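Local coordinates for Glyoxalase/bleomycin resistance protein/dioxygenase (Nocardioides sp., PDB 4MYM), which has no established function but belongs to the vicinal oxygen chelate superfamily, which includes glyoxalases, ring-cleaving dioxygenases and bleomycin resistance proteins, at residues T55-M60 with D65-G70; E46-K51 with L73-A78; I139-P142 with F148-Y151; T113-L118 with I123-P128; Q79-R82 with G86-A89. One frame throughout, in Å; residues are numbered along the deposited sequence.

Overall arrangement
Two four-stranded mixed sheets carry the fold, each built in the order strand, helix, then three strands. In the first, contact 1 is the 56-60/63-66 hairpin and falls between the segments of contact 2, which sets helix 41-51 against strand 72-77; their centres lie about 10 Å apart. Contact 5 comes next, where helix 78-85 follows strand 72-77 and packs on strand 33-38. Contact 4 then turns helix 108-120 back to the second sheet, whose 136-142/147-154 hairpin is contact 3, about 9 Å away between centres. Y48 of contact 2 packs on W149 of contact 3, joining the two sheets. Contacts 4 and 5 lie farthest apart, about 33 Å between centres. All five reach the second subunit.

Contact 1. Residues T55-M60 with D65-G70; sequences TLSSRM and DFEGPG
F66 lays its side chain along T55 and L56. CB sits 3.3 Å from T55 O. CG leaves on the side of the backbone N (chi1 -56°), which carries the ring along the T55-L56 peptide: T55 C and L56 N both meet the ring's edge, in its plane. Farther out, CE1 reaches L56 CD2 at 3.8 Å, and beyond this contact the ring runs on to Y48 and T49 of helix 41-51. The backbone is held by E67 N to T55 O (2.8 Å) and D65 N to S58 O (3.1 Å). D65 O takes S57 N at 2.8 Å and, weakly, S58 N. On the other face of the hairpin, S58 OG donates to D65 OD1 (2.5 Å), coming from above the carboxylate plane. The other oxygen, D65 OD2, has a salt bridge to K159 of the second subunit, so this carboxylate is gripped from two chains. A water links S57 OG with F66 O. With S57 and S58 both opposite D65, this is a classic beta bulge in the hairpin of strands 56-60 and 63-66.

Contact 2. Residues E46-K51 with L73-A78; sequences EFYTTK and LALWDA
Y48 is the residue through which helix 41-51 meets L73 and L75 on strand 72-77. The tight part lies at its ring, where the two leucines meet different flanks: CE2 is 3.6 Å from L75 CD2, while CD1 on the other flank is 4.0 Å from L73 CD2. The ring crosses the L73 side chain at about a right angle and that of L75 more obliquely. Its CG is anti to the carbonyl carbon (chi1 -58°), which directs the ring at the strand. F47 CD1 lies 3.6 Å above one face of the Y48 ring, near its rim. The phenol is buried, but its OH is hydrogen-bonded to E147. Away from the sheet the helix is looser and open to solvent: E46 and T50 are exposed and hold to each other. E46 O accepts T50 N at 3.0 Å and T50 OG1 at 2.7 Å, from opposite faces of its plane. Over F47-K51 the helix widens into a pi-type turn. Between these two segments the helix meets the strand through Y48 alone, 9.3 Å separating Y48 CA from L73 CA; this is part of the strand-helix-three-strand topology of the vicinal oxygen chelate fold.

Contact 3. Residues I139-P142 with F148-Y151; sequences IYFP and FWEY
I139-P142 and F148-Y151 run antiparallel, their axes 4.5 Å apart and their directions 160° apart, with I139/Y151 and F141/W149 as hydrogen-bonded pairs and Y140/E150 and P142/F148 as the non-hydrogen-bonded ones. The shortest of the four backbone bonds is W149 N to F141 O at 2.7 Å. The side chains of F141, W149 and Y151 cluster on one face. F141 turns its CG into the crowded position between backbone N and carbonyl carbon (chi1 61°), and this swings the ring across to the partner strand. There W149 CB lies over the ring face, 3.5 Å from its centroid, in a CH-pi contact. The indole runs almost parallel to the phenyl ring, planes 5° apart, yet slid so far that the two barely overlap. Y151 CE1 comes to the edge of the F141 ring, 3.7 Å from CE2, and Y151 CB packs against I139 CG1. On the other face Y140 and E150 lie side by side, pointing the same way: Y140 OH makes a weak hydrogen bond of 2.7 Å to E150 OE2. E150 OE1 is bound to a bis-tris molecule, probably from the crystallisation liquor. Y140 CD1 also meets the edge of the F148 ring, 3.8 Å from CE2. W149 NE1 is hydrogen-bonded to E147. Strand 99-104 pairs with F148 and E150 along the far side of strand 147-154, while helix 108-120 packs on I139 and Y151 through I111, A114, Y115 and L118.

Contact 4. Residues T113-L118 with I123-P128; sequences TAYERL and IEFYSP
Y115 and F125 meet at an oblique tilt, their ring planes 58° apart and their centroids separated by 4.8 Å. The tyrosine comes in with CD1 above the middle of the phenylalanine ring, 3.5 Å from its plane. I123 CG2 lies against the opposite face, so F125 is sandwiched between a side chain from the helix and one from its own loop. At the ring's edge L118 CB approaches in plane, 3.7 Å from F125 CZ, and the leucine side chain crosses the phenylalanine at about a right angle. Y115 CG leaves anti to the backbone N (chi1 171°), bringing the phenol forward alongside P128, where OH is 3.9 Å from CB of the proline. L118 and I123 also run side by side, their CB atoms 3.9 Å apart. The one hydrogen bond between the segments is I123 N to L118 O, 3.1 Å, with the donor above the carbonyl plane. F125 further meets the F141 ring, and Y126 joins Y140 through the backbone. This is the return leg of a strand-helix-strand connection, from strand 99-104 through helix 108-120 to strand 130-132: the chain leaves the helix, folds back along it and is fastened to the second sheet.

Contact 5. Residues Q79-R82 with G86-A89; sequences QLIR and GVPA
Helix 78-85 ends where G86 closes on R82, and the chain then doubles back past the last turn. G86 N donates to R82 O at 2.9 Å, a final helical bond, with the donor well above the carbonyl plane. G86 is the first residue to leave helical angles, with phi at 76°, and this change of sign turns V87 back toward the helix. The returning loop is then met by two helix residues. I81 places CG2 anti to the backbone N, 3.8 Å from V87 CB and 4.1 Å from A89 CB, so this one methyl branch touches both loop side chains. R82 follows the loop farther on. Its CG sits 3.3 Å from V87 O, and the chain bends at chi3 (-58°) to bring the guanidinium round to the loop. There NH1 donates to A89 O at 2.7 Å from above the A89 carbonyl plane, and A89 O lies somewhat out of the guanidinium plane. One face of that group has Q79 CA 3.5 Å above it, near the rim. The loop itself is pinched into an inverse gamma turn centred on P88, with A89 N bonded to V87 O at 2.8 Å, and that turn presents the A89 carbonyl to the arginine. T85 OG1 adds a hydrogen bond from V87 N and another with I81 O, tying the turn to the helix end. Toward the second subunit, I81 packs on its F148, and V87 and P88 pack on its Y126. On the inner side I81 and A89 lie on V37 of strand 33-38.

Contact 1. Residues T55-M60 with D65-G70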
# COMPACT_ATOMS: atom_id res chain seq x y z
N THR A 55 -5.14 -7.23 13.85
CA THR A 55 -5.82 -6.85 15.09
C THR A 55 -6.17 -5.37 15.06
O THR A 55 -5.31 -4.54 14.77
CB THR A 55 -4.92 -7.13 16.31
OG1 THR A 55 -4.60 -8.52 16.35
CG2 THR A 55 -5.63 -6.74 17.62
N LEU A 56 -7.43 -5.05 15.36
CA LEU A 56 -7.90 -3.66 15.41
C LEU A 56 -7.11 -2.83 16.41
O LEU A 56 -6.82 -3.28 17.53
CB LEU A 56 -9.39 -3.60 15.77
CG LEU A 56 -10.36 -3.84 14.62
CD1 LEU A 56 -11.75 -4.13 15.17
CD2 LEU A 56 -10.38 -2.67 13.65
N SER A 57 -6.74 -1.63 15.98
CA SER A 57 -5.93 -0.72 16.77
C SER A 57 -6.72 0.55 17.10
O SER A 57 -6.67 1.04 18.23
CB SER A 57 -4.66 -0.37 15.98
OG SER A 57 -3.78 0.44 16.75
N SER A 58 -7.45 1.06 16.11
CA SER A 58 -8.24 2.28 16.31
C SER A 58 -9.44 2.32 15.39
O SER A 58 -9.49 1.63 14.36
CB SER A 58 -7.37 3.53 16.12
OG SER A 58 -7.15 3.81 14.75
N ARG A 59 -10.41 3.14 15.78
CA ARG A 59 -11.62 3.38 15.01
C ARG A 59 -12.02 4.84 15.02
O ARG A 59 -11.95 5.49 16.05
CB ARG A 59 -12.77 2.59 15.60
CG ARG A 59 -12.86 1.15 15.14
CD ARG A 59 -14.20 0.61 15.58
NE ARG A 59 -14.37 -0.80 15.28
CZ ARG A 59 -14.91 -1.30 14.17
NH1 ARG A 59 -15.30 -0.51 13.17
NH2 ARG A 59 -15.01 -2.61 14.06
N MSE A 60 -12.46 5.35 13.88
CA MSE A 60 -13.06 6.68 13.79
C MSE A 60 -14.22 6.53 12.86
O MSE A 60 -14.39 5.46 12.25
CB MSE A 60 -12.03 7.70 13.30
CG MSE A 60 -10.92 7.96 14.32
SE MSE A 60 -11.66 8.86 15.93
CE MSE A 60 -11.80 10.67 15.13
N ASP A 65 -8.16 0.96 11.64
CA ASP A 65 -6.84 0.47 11.29
C ASP A 65 -6.35 -0.58 12.27
O ASP A 65 -6.96 -0.81 13.33
CB ASP A 65 -5.84 1.60 11.10
CG ASP A 65 -5.52 2.34 12.38
OD1 ASP A 65 -6.00 1.98 13.48
OD2 ASP A 65 -4.75 3.30 12.27
N PHE A 66 -5.26 -1.22 11.89
CA PHE A 66 -4.78 -2.39 12.59
C PHE A 66 -3.40 -2.16 13.19
O PHE A 66 -2.70 -1.21 12.81
CB PHE A 66 -4.75 -3.58 11.64
CG PHE A 66 -6.06 -3.85 10.98
CD1 PHE A 66 -7.12 -4.33 11.72
CD2 PHE A 66 -6.24 -3.62 9.63
CE1 PHE A 66 -8.35 -4.59 11.13
CE2 PHE A 66 -7.47 -3.87 9.03
CZ PHE A 66 -8.53 -4.35 9.78
N GLU A 67 -3.02 -3.05 14.10
CA GLU A 67 -1.77 -2.93 14.83
C GLU A 67 -0.56 -3.22 13.95
O GLU A 67 -0.64 -4.00 13.00
CB GLU A 67 -1.76 -3.87 16.05
CG GLU A 67 -2.66 -3.39 17.19
CD GLU A 67 -2.56 -4.25 18.45
OE1 GLU A 67 -2.14 -5.43 18.37
OE2 GLU A 67 -2.92 -3.72 19.53
N GLY A 68 0.56 -2.56 14.27
CA GLY A 68 1.85 -2.88 13.67
C GLY A 68 2.38 -4.15 14.30
O GLY A 68 1.64 -4.87 14.97
N PRO A 69 3.68 -4.44 14.13
CA PRO A 69 4.73 -3.61 13.51
C PRO A 69 4.67 -3.56 11.99
O PRO A 69 3.88 -4.28 11.37
CB PRO A 69 6.02 -4.30 13.96
CG PRO A 69 5.63 -5.73 14.06
CD PRO A 69 4.22 -5.73 14.59
N GLY A 70 5.54 -2.73 11.41
CA GLY A 70 5.62 -2.56 9.96
C GLY A 70 4.57 -1.56 9.51
O GLY A 70 4.01 -0.82 10.31
O HOH W 1 -2.47 -6.27 13.23
O HOH W 2 -1.84 0.97 14.48

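Contact 2. Residues E46-K51 with L73-A78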
# COMPACT_ATOMS: atom_id res chain seq x y z
N GLU A 46 -14.02 -7.55 9.09
CA GLU A 46 -14.19 -9.00 9.29
C GLU A 46 -13.17 -9.82 8.48
O GLU A 46 -12.57 -10.77 9.01
CB GLU A 46 -15.63 -9.39 8.92
CG GLU A 46 -15.96 -10.88 9.03
CD GLU A 46 -15.93 -11.41 10.46
OE1 GLU A 46 -15.87 -10.60 11.43
OE2 GLU A 46 -15.97 -12.65 10.61
N PHE A 47 -12.95 -9.44 7.23
CA PHE A 47 -11.99 -10.14 6.36
C PHE A 47 -10.56 -10.08 6.90
O PHE A 47 -9.91 -11.11 7.08
CB PHE A 47 -12.06 -9.55 4.93
CG PHE A 47 -11.10 -10.18 3.95
CD1 PHE A 47 -9.81 -9.72 3.84
CD2 PHE A 47 -11.51 -11.23 3.13
CE1 PHE A 47 -8.92 -10.30 2.94
CE2 PHE A 47 -10.63 -11.81 2.23
CZ PHE A 47 -9.33 -11.34 2.13
N TYR A 48 -10.05 -8.87 7.19
CA TYR A 48 -8.64 -8.75 7.55
C TYR A 48 -8.32 -9.32 8.92
O TYR A 48 -7.22 -9.86 9.11
CB TYR A 48 -8.14 -7.30 7.44
CG TYR A 48 -8.34 -6.78 6.04
CD1 TYR A 48 -7.47 -7.16 5.00
CD2 TYR A 48 -9.43 -5.98 5.73
CE1 TYR A 48 -7.69 -6.72 3.70
CE2 TYR A 48 -9.65 -5.54 4.44
CZ TYR A 48 -8.79 -5.90 3.44
OH TYR A 48 -9.05 -5.44 2.18
N THR A 49 -9.28 -9.22 9.84
CA THR A 49 -9.13 -9.79 11.18
C THR A 49 -9.23 -11.32 11.17
O THR A 49 -8.29 -12.00 11.57
CB THR A 49 -10.17 -9.22 12.17
OG1 THR A 49 -11.49 -9.41 11.64
CG2 THR A 49 -9.93 -7.74 12.40
N THR A 50 -10.34 -11.85 10.69
CA THR A 50 -10.57 -13.31 10.81
C THR A 50 -9.79 -14.13 9.79
O THR A 50 -9.33 -15.23 10.11
CB THR A 50 -12.06 -13.67 10.71
OG1 THR A 50 -12.50 -13.48 9.37
CG2 THR A 50 -12.89 -12.81 11.66
N LYS A 51 -9.61 -13.62 8.57
CA LYS A 51 -8.91 -14.38 7.52
C LYS A 51 -7.41 -14.17 7.54
O LYS A 51 -6.66 -15.12 7.35
CB LYS A 51 -9.43 -14.03 6.13
CG LYS A 51 -10.94 -14.08 5.97
CD LYS A 51 -11.47 -15.48 6.09
CE LYS A 51 -12.95 -15.55 5.71
NZ LYS A 51 -13.19 -15.05 4.33
N LEU A 73 -1.92 -1.14 8.30
CA LEU A 73 -3.01 -1.35 7.36
C LEU A 73 -4.25 -0.67 7.90
O LEU A 73 -4.60 -0.85 9.07
CB LEU A 73 -3.27 -2.84 7.15
CG LEU A 73 -4.40 -3.24 6.19
CD1 LEU A 73 -4.11 -2.81 4.76
CD2 LEU A 73 -4.56 -4.74 6.26
N ALA A 74 -4.90 0.10 7.04
CA ALA A 74 -6.07 0.88 7.41
C ALA A 74 -7.19 0.76 6.37
O ALA A 74 -6.96 0.36 5.22
CB ALA A 74 -5.68 2.35 7.59
N LEU A 75 -8.41 1.07 6.80
CA LEU A 75 -9.58 1.05 5.93
C LEU A 75 -10.38 2.32 6.15
O LEU A 75 -10.64 2.70 7.28
CB LEU A 75 -10.47 -0.14 6.26
CG LEU A 75 -9.79 -1.50 6.45
CD1 LEU A 75 -10.75 -2.48 7.13
CD2 LEU A 75 -9.30 -2.05 5.12
N TRP A 76 -10.82 2.93 5.07
CA TRP A 76 -11.54 4.20 5.15
C TRP A 76 -12.66 4.20 4.11
O TRP A 76 -12.42 3.98 2.92
CB TRP A 76 -10.57 5.35 4.89
CG TRP A 76 -11.01 6.71 5.39
CD1 TRP A 76 -12.19 7.05 5.98
CD2 TRP A 76 -10.24 7.91 5.29
NE1 TRP A 76 -12.20 8.41 6.28
CE2 TRP A 76 -11.02 8.95 5.85
CE3 TRP A 76 -8.98 8.20 4.80
CZ2 TRP A 76 -10.56 10.26 5.93
CZ3 TRP A 76 -8.52 9.52 4.88
CH2 TRP A 76 -9.32 10.52 5.44
N ASP A 77 -13.88 4.43 4.58
CA ASP A 77 -15.05 4.44 3.71
C ASP A 77 -14.94 5.51 2.64
O ASP A 77 -14.61 6.66 2.95
CB ASP A 77 -16.31 4.71 4.53
CG ASP A 77 -17.55 4.72 3.67
OD1 ASP A 77 -18.01 3.62 3.30
OD2 ASP A 77 -18.03 5.82 3.35
N ALA A 78 -15.24 5.14 1.39
CA ALA A 78 -15.13 6.03 0.23
C ALA A 78 -16.00 7.29 0.35
O ALA A 78 -15.57 8.39 -0.00
CB ALA A 78 -15.48 5.29 -1.05

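Contact 3. Residues I139-P142 with F148-Y151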
# COMPACT_ATOMS: atom_id res chain seq x y z
N ILE A 139 1.43 -16.81 -4.92
CA ILE A 139 -0.00 -17.01 -4.87
C ILE A 139 -0.68 -15.64 -4.81
O ILE A 139 -0.13 -14.68 -4.25
CB ILE A 139 -0.44 -17.89 -3.69
CG1 ILE A 139 0.12 -17.36 -2.36
CG2 ILE A 139 0.03 -19.33 -3.95
CD1 ILE A 139 -0.21 -18.23 -1.16
N TYR A 140 -1.86 -15.55 -5.42
CA TYR A 140 -2.61 -14.29 -5.51
C TYR A 140 -4.06 -14.49 -5.05
O TYR A 140 -4.66 -15.53 -5.36
CB TYR A 140 -2.57 -13.79 -6.95
CG TYR A 140 -1.18 -13.52 -7.46
CD1 TYR A 140 -0.55 -12.31 -7.20
CD2 TYR A 140 -0.49 -14.47 -8.21
CE1 TYR A 140 0.72 -12.06 -7.67
CE2 TYR A 140 0.78 -14.22 -8.68
CZ TYR A 140 1.38 -13.03 -8.40
OH TYR A 140 2.65 -12.79 -8.84
N PHE A 141 -4.61 -13.53 -4.30
CA PHE A 141 -6.00 -13.55 -3.88
C PHE A 141 -6.57 -12.13 -3.78
O PHE A 141 -5.85 -11.20 -3.39
CB PHE A 141 -6.22 -14.32 -2.56
CG PHE A 141 -5.49 -13.77 -1.35
CD1 PHE A 141 -6.13 -12.93 -0.45
CD2 PHE A 141 -4.18 -14.15 -1.09
CE1 PHE A 141 -5.48 -12.46 0.68
CE2 PHE A 141 -3.52 -13.69 0.04
CZ PHE A 141 -4.17 -12.84 0.93
N PRO A 142 -7.86 -11.96 -4.15
CA PRO A 142 -8.54 -10.69 -3.98
C PRO A 142 -8.91 -10.40 -2.53
O PRO A 142 -9.22 -11.32 -1.76
CB PRO A 142 -9.82 -10.87 -4.80
CG PRO A 142 -10.13 -12.32 -4.67
CD PRO A 142 -8.80 -13.02 -4.59
N PHE A 148 -5.69 -6.79 -4.62
CA PHE A 148 -5.29 -8.19 -4.46
C PHE A 148 -3.99 -8.28 -3.69
O PHE A 148 -3.21 -7.33 -3.63
CB PHE A 148 -5.21 -8.95 -5.79
CG PHE A 148 -4.14 -8.49 -6.75
CD1 PHE A 148 -4.22 -7.26 -7.39
CD2 PHE A 148 -3.11 -9.35 -7.09
CE1 PHE A 148 -3.25 -6.88 -8.32
CE2 PHE A 148 -2.14 -8.97 -8.00
CZ PHE A 148 -2.22 -7.75 -8.63
N TRP A 149 -3.79 -9.46 -3.11
CA TRP A 149 -2.62 -9.81 -2.32
C TRP A 149 -1.76 -10.83 -3.04
O TRP A 149 -2.28 -11.73 -3.73
CB TRP A 149 -3.06 -10.39 -0.98
CG TRP A 149 -3.72 -9.40 -0.06
CD1 TRP A 149 -4.96 -8.83 -0.20
CD2 TRP A 149 -3.20 -8.89 1.17
NE1 TRP A 149 -5.23 -7.99 0.85
CE2 TRP A 149 -4.16 -8.00 1.71
CE3 TRP A 149 -2.00 -9.09 1.87
CZ2 TRP A 149 -3.96 -7.31 2.91
CZ3 TRP A 149 -1.79 -8.40 3.05
CH2 TRP A 149 -2.77 -7.52 3.56
N GLU A 150 -0.45 -10.67 -2.91
CA GLU A 150 0.52 -11.60 -3.41
C GLU A 150 1.38 -12.05 -2.23
O GLU A 150 1.84 -11.22 -1.45
CB GLU A 150 1.40 -10.93 -4.45
CG GLU A 150 2.52 -11.83 -4.98
CD GLU A 150 3.60 -11.08 -5.71
OE1 GLU A 150 4.20 -10.16 -5.11
OE2 GLU A 150 3.89 -11.42 -6.87
N TYR A 151 1.53 -13.36 -2.07
CA TYR A 151 2.57 -13.92 -1.21
C TYR A 151 3.56 -14.49 -2.20
O TYR A 151 3.18 -15.18 -3.15
CB TYR A 151 2.04 -15.02 -0.29
CG TYR A 151 1.21 -14.60 0.90
CD1 TYR A 151 0.38 -13.48 0.87
CD2 TYR A 151 1.21 -15.37 2.06
CE1 TYR A 151 -0.39 -13.12 1.96
CE2 TYR A 151 0.43 -15.02 3.15
CZ TYR A 151 -0.36 -13.89 3.10
OH TYR A 151 -1.14 -13.55 4.18

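Contact 4. Residues T113-L118 with I123-P128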
# COMPACT_ATOMS: atom_id res chain seq x y z
N THR A 113 2.48 -23.92 2.04
CA THR A 113 1.92 -24.00 3.37
C THR A 113 0.94 -22.87 3.65
O THR A 113 -0.16 -23.08 4.18
CB THR A 113 3.03 -23.95 4.46
OG1 THR A 113 3.86 -25.11 4.33
CG2 THR A 113 2.45 -23.95 5.82
N ALA A 114 1.34 -21.65 3.31
CA ALA A 114 0.45 -20.49 3.51
C ALA A 114 -0.85 -20.66 2.70
O ALA A 114 -1.94 -20.38 3.20
CB ALA A 114 1.17 -19.21 3.11
N TYR A 115 -0.71 -21.12 1.46
CA TYR A 115 -1.85 -21.39 0.57
C TYR A 115 -2.89 -22.30 1.24
O TYR A 115 -4.08 -21.97 1.32
CB TYR A 115 -1.33 -21.99 -0.73
CG TYR A 115 -2.39 -22.52 -1.66
CD1 TYR A 115 -3.21 -21.65 -2.38
CD2 TYR A 115 -2.58 -23.90 -1.84
CE1 TYR A 115 -4.18 -22.12 -3.24
CE2 TYR A 115 -3.56 -24.38 -2.71
CZ TYR A 115 -4.35 -23.49 -3.42
OH TYR A 115 -5.34 -23.94 -4.28
N GLU A 116 -2.43 -23.43 1.78
CA GLU A 116 -3.36 -24.36 2.43
C GLU A 116 -4.01 -23.76 3.69
O GLU A 116 -5.21 -23.94 3.89
CB GLU A 116 -2.67 -25.70 2.74
CG GLU A 116 -2.14 -26.44 1.51
CD GLU A 116 -3.21 -26.83 0.49
OE1 GLU A 116 -4.42 -26.73 0.78
OE2 GLU A 116 -2.84 -27.27 -0.63
N ARG A 117 -3.26 -23.02 4.51
CA ARG A 117 -3.82 -22.41 5.71
C ARG A 117 -4.85 -21.35 5.34
O ARG A 117 -5.94 -21.29 5.91
CB ARG A 117 -2.73 -21.78 6.60
CG ARG A 117 -1.77 -22.79 7.22
CD ARG A 117 -0.75 -22.17 8.18
NE ARG A 117 0.15 -23.18 8.77
CZ ARG A 117 0.01 -23.76 9.97
NH1 ARG A 117 -1.00 -23.45 10.78
NH2 ARG A 117 0.90 -24.66 10.37
N LEU A 118 -4.51 -20.52 4.36
CA LEU A 118 -5.41 -19.43 3.95
C LEU A 118 -6.66 -19.98 3.27
O LEU A 118 -7.77 -19.53 3.53
CB LEU A 118 -4.67 -18.46 3.03
CG LEU A 118 -3.67 -17.53 3.73
CD1 LEU A 118 -2.85 -16.76 2.71
CD2 LEU A 118 -4.39 -16.56 4.65
N ILE A 123 -10.04 -18.02 2.08
CA ILE A 123 -9.39 -17.18 1.07
C ILE A 123 -9.50 -17.90 -0.27
O ILE A 123 -9.27 -19.11 -0.35
CB ILE A 123 -7.91 -16.91 1.40
CG1 ILE A 123 -7.78 -16.04 2.66
CG2 ILE A 123 -7.20 -16.23 0.24
CD1 ILE A 123 -8.32 -14.63 2.53
N GLU A 124 -9.87 -17.15 -1.30
CA GLU A 124 -10.05 -17.68 -2.65
C GLU A 124 -8.92 -17.20 -3.52
O GLU A 124 -8.73 -16.00 -3.69
CB GLU A 124 -11.38 -17.20 -3.24
CG GLU A 124 -12.57 -17.61 -2.42
CD GLU A 124 -13.90 -17.23 -3.05
OE1 GLU A 124 -13.90 -16.70 -4.18
OE2 GLU A 124 -14.95 -17.50 -2.43
N PHE A 125 -8.17 -18.13 -4.09
CA PHE A 125 -6.99 -17.79 -4.85
C PHE A 125 -7.27 -17.81 -6.34
O PHE A 125 -8.09 -18.60 -6.81
CB PHE A 125 -5.88 -18.78 -4.52
CG PHE A 125 -5.32 -18.60 -3.16
CD1 PHE A 125 -5.86 -19.27 -2.07
CD2 PHE A 125 -4.24 -17.74 -2.96
CE1 PHE A 125 -5.34 -19.08 -0.80
CE2 PHE A 125 -3.71 -17.57 -1.69
CZ PHE A 125 -4.25 -18.23 -0.62
N TYR A 126 -6.57 -16.96 -7.08
CA TYR A 126 -6.71 -16.98 -8.54
C TYR A 126 -6.15 -18.25 -9.19
O TYR A 126 -6.59 -18.63 -10.26
CB TYR A 126 -6.04 -15.76 -9.15
CG TYR A 126 -6.76 -14.48 -8.81
CD1 TYR A 126 -7.92 -14.11 -9.49
CD2 TYR A 126 -6.29 -13.64 -7.81
CE1 TYR A 126 -8.59 -12.94 -9.20
CE2 TYR A 126 -6.95 -12.46 -7.51
CZ TYR A 126 -8.09 -12.11 -8.23
OH TYR A 126 -8.76 -10.94 -7.95
N SER A 127 -5.15 -18.86 -8.55
CA SER A 127 -4.54 -20.10 -9.02
C SER A 127 -3.85 -20.75 -7.84
O SER A 127 -3.51 -20.04 -6.87
CB SER A 127 -3.44 -19.85 -10.06
OG SER A 127 -3.86 -18.97 -11.07
N PRO A 128 -3.63 -22.08 -7.91
CA PRO A 128 -2.76 -22.67 -6.89
C PRO A 128 -1.35 -22.16 -7.01
O PRO A 128 -0.99 -21.55 -8.03
CB PRO A 128 -2.79 -24.18 -7.22
CG PRO A 128 -4.04 -24.37 -8.01
CD PRO A 128 -4.19 -23.10 -8.81

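Contact 5. Residues Q79-R82 with G86-A89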
# COMPACT_ATOMS: atom_id res chain seq x y z
N GLN A 79 -17.24 7.12 0.81
CA GLN A 79 -18.16 8.26 0.96
C GLN A 79 -17.62 9.27 1.97
O GLN A 79 -17.60 10.48 1.70
CB GLN A 79 -19.55 7.78 1.37
CG GLN A 79 -20.62 8.87 1.34
CD GLN A 79 -22.04 8.31 1.45
OE1 GLN A 79 -22.33 7.18 1.04
NE2 GLN A 79 -22.94 9.12 2.00
N LEU A 80 -17.15 8.78 3.12
CA LEU A 80 -16.53 9.65 4.13
C LEU A 80 -15.29 10.40 3.64
O LEU A 80 -15.11 11.59 3.98
CB LEU A 80 -16.18 8.88 5.41
CG LEU A 80 -17.15 9.04 6.59
CD1 LEU A 80 -16.51 8.48 7.84
CD2 LEU A 80 -17.55 10.49 6.85
N ILE A 81 -14.43 9.73 2.87
CA ILE A 81 -13.28 10.40 2.26
C ILE A 81 -13.76 11.57 1.40
O ILE A 81 -13.25 12.69 1.53
CB ILE A 81 -12.46 9.44 1.38
CG1 ILE A 81 -11.79 8.36 2.25
CG2 ILE A 81 -11.39 10.20 0.58
CD1 ILE A 81 -11.24 7.20 1.44
N ARG A 82 -14.73 11.32 0.53
CA ARG A 82 -15.26 12.38 -0.34
C ARG A 82 -15.79 13.54 0.50
O ARG A 82 -15.43 14.69 0.27
CB ARG A 82 -16.35 11.85 -1.30
CG ARG A 82 -15.80 11.09 -2.51
CD ARG A 82 -16.82 10.87 -3.63
NE ARG A 82 -17.99 10.12 -3.15
CZ ARG A 82 -18.02 8.80 -2.90
NH1 ARG A 82 -16.93 8.04 -3.07
NH2 ARG A 82 -19.15 8.24 -2.45
N GLY A 86 -12.82 15.92 0.24
CA GLY A 86 -13.00 16.27 -1.16
C GLY A 86 -12.21 15.40 -2.14
O GLY A 86 -12.24 15.63 -3.34
N VAL A 87 -11.49 14.39 -1.65
CA VAL A 87 -10.80 13.48 -2.55
C VAL A 87 -11.88 12.60 -3.18
O VAL A 87 -12.68 12.01 -2.46
CB VAL A 87 -9.76 12.59 -1.82
CG1 VAL A 87 -9.21 11.52 -2.74
CG2 VAL A 87 -8.64 13.45 -1.28
N PRO A 88 -11.88 12.49 -4.51
CA PRO A 88 -12.93 11.72 -5.19
C PRO A 88 -12.66 10.21 -5.16
O PRO A 88 -12.32 9.62 -6.20
CB PRO A 88 -12.88 12.26 -6.62
CG PRO A 88 -11.45 12.64 -6.82
CD PRO A 88 -10.97 13.15 -5.48
N ALA A 89 -12.80 9.61 -3.98
CA ALA A 89 -12.63 8.16 -3.84
C ALA A 89 -13.70 7.44 -4.66
O ALA A 89 -14.83 7.91 -4.75
CB ALA A 89 -12.73 7.75 -2.38